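Oxidoreductase, iron/ascorbate family (Shewanella oneidensis, PDB 3ON7) probably acts as an iron(II)- and 2-oxoglutarate-dependent oxygenase that forms ethene from 2-oxoglutarate and oxidises L-arginine. Local coordinates at residues D8-D13 with L30-I35; L183-E188 with N209-I214. All coordinates share one frame; numbering follows the deposited sequence.

Interaction 1 of 2, residues D8-D13 with L30-I35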
loop_
_atom_site.group_PDB
_atom_site.type_symbol
_atom_site.label_atom_id
_atom_site.label_comp_id
_atom_site.label_asym_id
_atom_site.label_seq_id
_atom_site.Cartn_x
_atom_site.Cartn_y
_atom_site.Cartn_z
ATOM N N ASP B 8 -40.939 2.470 12.877
ATOM C CA ASP B 8 -41.397 1.127 12.502
ATOM C C ASP B 8 -41.455 0.984 10.986
ATOM O O ASP B 8 -42.199 1.685 10.317
ATOM C CB ASP B 8 -42.776 0.866 13.099
ATOM C CG ASP B 8 -43.174 -0.582 13.053
ATOM O OD1 ASP B 8 -43.122 -1.191 11.974
ATOM O OD2 ASP B 8 -43.588 -1.099 14.102
ATOM N N TYR B 9 -40.657 0.062 10.463
ATOM C CA TYR B 9 -40.527 -0.184 9.028
ATOM C C TYR B 9 -41.879 -0.450 8.418
ATOM O O TYR B 9 -42.124 -0.086 7.278
ATOM C CB TYR B 9 -39.622 -1.397 8.814
ATOM C CG TYR B 9 -39.477 -1.869 7.385
ATOM C CD1 TYR B 9 -38.544 -1.278 6.526
ATOM C CD2 TYR B 9 -40.244 -2.930 6.890
ATOM C CE1 TYR B 9 -38.391 -1.727 5.226
ATOM C CE2 TYR B 9 -40.106 -3.365 5.572
ATOM C CZ TYR B 9 -39.164 -2.759 4.756
ATOM O OH TYR B 9 -39.004 -3.168 3.459
ATOM N N ARG B 10 -42.755 -1.091 9.185
ATOM C CA ARG B 10 -44.048 -1.521 8.667
ATOM C C ARG B 10 -45.019 -0.373 8.432
ATOM O O ARG B 10 -45.912 -0.509 7.598
ATOM C CB ARG B 10 -44.691 -2.560 9.595
ATOM C CG ARG B 10 -43.879 -3.847 9.743
ATOM C CD ARG B 10 -44.366 -4.686 10.901
ATOM N NE ARG B 10 -44.330 -3.943 12.158
ATOM C CZ ARG B 10 -44.720 -4.422 13.334
ATOM N NH1 ARG B 10 -45.181 -5.658 13.439
ATOM N NH2 ARG B 10 -44.642 -3.657 14.416
ATOM N N ALA B 11 -44.854 0.746 9.144
ATOM C CA ALA B 11 -45.772 1.882 8.988
ATOM C C ALA B 11 -45.759 2.451 7.559
ATOM O O ALA B 11 -44.735 2.409 6.865
ATOM C CB ALA B 11 -45.443 2.952 9.979
ATOM N N ALA B 12 -46.907 2.961 7.117
ATOM C CA ALA B 12 -47.065 3.476 5.741
ATOM C C ALA B 12 -46.195 4.699 5.469
ATOM O O ALA B 12 -45.640 4.852 4.365
ATOM C CB ALA B 12 -48.510 3.820 5.479
ATOM N N ASP B 13 -46.073 5.568 6.477
ATOM C CA ASP B 13 -45.240 6.771 6.356
ATOM C C ASP B 13 -43.779 6.546 6.761
ATOM O O ASP B 13 -43.049 7.500 6.980
ATOM C CB ASP B 13 -45.853 7.957 7.141
ATOM C CG ASP B 13 -45.984 7.698 8.660
ATOM O OD1 ASP B 13 -45.818 6.545 9.128
ATOM O OD2 ASP B 13 -46.301 8.667 9.391
ATOM N N LEU B 30 -34.543 1.887 12.389
ATOM C CA LEU B 30 -35.688 1.119 11.913
ATOM C C LEU B 30 -35.983 -0.077 12.802
ATOM O O LEU B 30 -35.083 -0.872 13.074
ATOM C CB LEU B 30 -35.455 0.611 10.493
ATOM C CG LEU B 30 -35.561 1.610 9.347
ATOM C CD1 LEU B 30 -35.191 0.908 8.044
ATOM C CD2 LEU B 30 -36.934 2.217 9.272
ATOM N N SER B 31 -37.244 -0.222 13.223
ATOM C CA SER B 31 -37.703 -1.463 13.873
ATOM C C SER B 31 -38.531 -2.322 12.915
ATOM O O SER B 31 -38.972 -1.845 11.858
ATOM C CB SER B 31 -38.508 -1.160 15.129
ATOM O OG SER B 31 -39.866 -0.965 14.821
ATOM N N ASN B 32 -38.714 -3.589 13.283
ATOM C CA ASN B 32 -39.524 -4.526 12.504
ATOM C C ASN B 32 -39.153 -4.549 11.027
ATOM O O ASN B 32 -40.022 -4.481 10.168
ATOM C CB ASN B 32 -40.995 -4.163 12.658
ATOM C CG ASN B 32 -41.461 -4.303 14.081
ATOM O OD1 ASN B 32 -41.433 -3.348 14.846
ATOM N ND2 ASN B 32 -41.856 -5.510 14.453
ATOM N N HIS B 33 -37.856 -4.601 10.752
ATOM C CA HIS B 33 -37.330 -4.660 9.384
ATOM C C HIS B 33 -37.434 -6.083 8.835
ATOM O O HIS B 33 -37.725 -7.016 9.589
ATOM C CB HIS B 33 -35.864 -4.170 9.348
ATOM C CG HIS B 33 -34.972 -4.875 10.313
ATOM N ND1 HIS B 33 -34.367 -6.080 10.027
ATOM C CD2 HIS B 33 -34.614 -4.567 11.585
ATOM C CE1 HIS B 33 -33.673 -6.482 11.079
ATOM N NE2 HIS B 33 -33.805 -5.581 12.038
ATOM N N PRO B 34 -37.195 -6.260 7.524
ATOM C CA PRO B 34 -37.376 -7.567 6.902
ATOM C C PRO B 34 -36.282 -8.600 7.099
ATOM O O PRO B 34 -36.405 -9.690 6.571
ATOM C CB PRO B 34 -37.460 -7.247 5.393
ATOM C CG PRO B 34 -37.447 -5.796 5.272
ATOM C CD PRO B 34 -36.885 -5.234 6.522
ATOM N N ILE B 35 -35.213 -8.282 7.812
ATOM C CA ILE B 35 -34.148 -9.250 7.976
ATOM C C ILE B 35 -34.466 -10.191 9.138
ATOM O O ILE B 35 -34.616 -9.771 10.299
ATOM C CB ILE B 35 -32.793 -8.592 8.151
ATOM C CG1 ILE B 35 -32.410 -7.814 6.879
ATOM C CG2 ILE B 35 -31.750 -9.632 8.422
ATOM C CD1 ILE B 35 -30.972 -7.330 6.867
#
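Tyr9 lays one face of its ring against Pro34, while its backbone N donates to Ser31 O at 2.9 Å, where the parallel edge strand 6-8 of the large sheet in this double-stranded beta-helix (jelly-roll) oxygenase leaves its neighbour 27-31. Pro34 CD sits over the centre of the ring in a CH-pi contact, 3.8 Å from the centroid, and CG lies 3.5 Å from Tyr9 CZ near the phenol end. Tyr9 CG is anti to the backbone N (chi1 175°), on the side of segment 30-35, and Leu30 CD1 lies at the ring edge. An aromatic suits this place because a flat face can receive the proline ring while the hydroxyl still reaches a polar partner, Glu119 of helix 103-126.

Asn32 lays its amide plane over one face of the Arg10 guanidinium, the two planes 8° apart and stacked. Asp8 holds that guanidinium in position: Arg10 grips the carboxylate side-on in a salt bridge, NE to OD1 and NH2 to OD2, both through syn lone pairs and almost in the guanidinium plane. The bend at chi3 (-57°) brings NE back toward the aspartate. A type I turn from Asp8 to Ala11 keeps acid and base close, and an Asx turn lies within it, Arg10 N donating to the anti lone pair of Asp8 OD1 at 2.8 Å.

Interaction 2 of 2, residues L183-E188 with N209-I214; sequences LPTANE and NIIINI
Leu183 and Ile211 form an antiparallel hydrogen-bonded pair in the double-stranded beta-helix core: Leu183 N donates to Ile211 O and Ile211 N to Leu183 O, each at 2.8 Å. Leu183 N lies in the carbonyl plane of Ile211, whereas Ile211 N stands 43° out of that of Leu183. Proline lacks an N-H, and Pro184 suits the next, non-hydrogen-bonded pair, where the pairing with Ile210 needs none from it. Asn209 O takes a CA-H...O contact from Pro184 CA and accepts from Thr185 N at 3.1 Å.

Thr185 OG1, between the backbone N and the carbonyl carbon (chi1 61°), hydrogen-bonds Asp206 O, while CG2, anti to the carbonyl carbon, presses tightly on Ile211 CG1 at 3.3 Å. An alanine here would probably leave Asp206 O without this hydroxyl partner and open a gap beside Ile211. Asn209 ND2 is satisfied by Pro204 O. Asn213 ND2 bonds Asp176 OD2; Asp176, His174 and His231 probably form the iron site, vacant here, as in this family.

Strand 27-31 flanks 210-214, joined to it by backbone hydrogen bonds of Ile210 with Leu30 and Ile212 with Gly28, while helix 103-126 packs on Pro184 and Ile210 through Tyr109 and Leu116.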
loop_
_atom_site.group_PDB
_atom_site.type_symbol
_atom_site.label_atom_id
_atom_site.label_comp_id
_atom_site.label_asym_id
_atom_site.label_seq_id
_atom_site.Cartn_x
_atom_site.Cartn_y
_atom_site.Cartn_z
ATOM N N LEU B 183 -26.407 -1.164 10.728
ATOM C CA LEU B 183 -26.006 -1.897 11.955
ATOM C C LEU B 183 -27.183 -2.383 12.819
ATOM O O LEU B 183 -27.861 -1.566 13.433
ATOM C CB LEU B 183 -25.086 -1.014 12.801
ATOM C CG LEU B 183 -24.725 -1.494 14.217
ATOM C CD1 LEU B 183 -23.724 -2.623 14.183
ATOM C CD2 LEU B 183 -24.173 -0.346 15.045
ATOM N N PRO B 184 -27.388 -3.718 12.913
ATOM C CA PRO B 184 -28.337 -4.240 13.866
ATOM C C PRO B 184 -27.846 -4.003 15.277
ATOM O O PRO B 184 -26.642 -4.074 15.530
ATOM C CB PRO B 184 -28.340 -5.745 13.589
ATOM C CG PRO B 184 -27.559 -5.947 12.372
ATOM C CD PRO B 184 -26.653 -4.807 12.251
ATOM N N THR B 185 -28.768 -3.732 16.189
ATOM C CA THR B 185 -28.408 -3.559 17.587
ATOM C C THR B 185 -28.899 -4.753 18.422
ATOM O O THR B 185 -29.684 -5.568 17.923
ATOM C CB THR B 185 -29.006 -2.295 18.125
ATOM O OG1 THR B 185 -30.425 -2.377 18.018
ATOM C CG2 THR B 185 -28.498 -1.108 17.351
ATOM N N ALA B 186 -28.445 -4.841 19.680
ATOM C CA ALA B 186 -28.765 -5.990 20.564
ATOM C C ALA B 186 -28.910 -5.605 22.037
ATOM O O ALA B 186 -28.367 -6.277 22.928
ATOM C CB ALA B 186 -27.712 -7.099 20.405
ATOM N N ASN B 187 -29.655 -4.528 22.278
ATOM C CA ASN B 187 -30.026 -4.065 23.618
ATOM C C ASN B 187 -28.856 -3.735 24.544
ATOM O O ASN B 187 -28.919 -3.934 25.745
ATOM C CB ASN B 187 -30.990 -5.070 24.263
ATOM C CG ASN B 187 -31.874 -4.442 25.339
ATOM O OD1 ASN B 187 -32.366 -3.326 25.190
ATOM N ND2 ASN B 187 -32.077 -5.171 26.424
ATOM N N GLU B 188 -27.790 -3.210 23.961
ATOM C CA GLU B 188 -26.626 -2.740 24.711
ATOM C C GLU B 188 -26.541 -1.232 24.519
ATOM O O GLU B 188 -26.060 -0.765 23.489
ATOM C CB GLU B 188 -25.355 -3.415 24.175
ATOM C CG GLU B 188 -25.350 -4.947 24.292
ATOM C CD GLU B 188 -24.769 -5.664 23.066
ATOM O OE1 GLU B 188 -24.766 -5.085 21.946
ATOM O OE2 GLU B 188 -24.336 -6.833 23.228
ATOM N N ASN B 209 -33.820 -3.647 16.292
ATOM C CA ASN B 209 -33.580 -2.350 15.645
ATOM C C ASN B 209 -32.424 -2.459 14.684
ATOM O O ASN B 209 -31.511 -3.272 14.864
ATOM C CB ASN B 209 -33.329 -1.201 16.642
ATOM C CG ASN B 209 -34.608 -0.699 17.265
ATOM O OD1 ASN B 209 -35.684 -1.237 16.996
ATOM N ND2 ASN B 209 -34.507 0.344 18.094
ATOM N N ILE B 210 -32.472 -1.627 13.658
ATOM C CA ILE B 210 -31.364 -1.535 12.743
ATOM C C ILE B 210 -31.083 -0.043 12.537
ATOM O O ILE B 210 -32.001 0.745 12.320
ATOM C CB ILE B 210 -31.674 -2.335 11.469
ATOM C CG1 ILE B 210 -30.401 -2.795 10.781
ATOM C CG2 ILE B 210 -32.538 -1.542 10.526
ATOM C CD1 ILE B 210 -30.653 -3.914 9.815
ATOM N N ILE B 211 -29.812 0.327 12.685
ATOM C CA ILE B 211 -29.374 1.732 12.688
ATOM C C ILE B 211 -28.676 2.003 11.384
ATOM O O ILE B 211 -27.819 1.223 10.964
ATOM C CB ILE B 211 -28.385 2.030 13.850
ATOM C CG1 ILE B 211 -28.844 1.340 15.124
ATOM C CG2 ILE B 211 -28.209 3.566 14.088
ATOM C CD1 ILE B 211 -30.316 1.502 15.436
ATOM N N ILE B 212 -29.068 3.078 10.720
ATOM C CA ILE B 212 -28.519 3.415 9.424
ATOM C C ILE B 212 -28.006 4.833 9.455
ATOM O O ILE B 212 -28.704 5.738 9.918
ATOM C CB ILE B 212 -29.578 3.276 8.326
ATOM C CG1 ILE B 212 -30.059 1.815 8.243
ATOM C CG2 ILE B 212 -29.031 3.721 6.968
ATOM C CD1 ILE B 212 -31.372 1.591 8.902
ATOM N N ASN B 213 -26.787 5.037 8.952
ATOM C CA ASN B 213 -26.218 6.368 8.928
ATOM C C ASN B 213 -25.562 6.740 7.593
ATOM O O ASN B 213 -25.056 5.886 6.866
ATOM C CB ASN B 213 -25.292 6.569 10.124
ATOM C CG ASN B 213 -23.972 5.824 9.998
ATOM O OD1 ASN B 213 -23.874 4.615 10.266
ATOM N ND2 ASN B 213 -22.929 6.557 9.632
ATOM N N ILE B 214 -25.679 8.023 7.261
ATOM C CA ILE B 214 -25.032 8.658 6.116
ATOM C C ILE B 214 -23.529 8.658 6.353
ATOM O O ILE B 214 -23.092 8.899 7.482
ATOM C CB ILE B 214 -25.453 10.142 6.033
ATOM C CG1 ILE B 214 -26.963 10.279 5.852
ATOM C CG2 ILE B 214 -24.675 10.915 4.901
ATOM C CD1 ILE B 214 -27.542 9.638 4.575
#

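How the interactions relate
Interaction 1 closes before interaction 2 opens along the chain; their centres are about 13 Å apart and both reach one mixed sheet, whose order from the edge inward is 6-8, 27-31, 210-214, 180-184. The seam between the two contacts is direct: Ile210 N lies 2.8 Å from Leu30 O, a probable hydrogen bond, and His33 CD2 packs on Ile210 CB. Helix 103-126 touches side chains of both. Strands of the N-terminal dioxygenase region thus extend the beta-sheet of the 2OG-Fe(II) oxygenase region, from the surface contact of interaction 1 to the buried pairing of interaction 2.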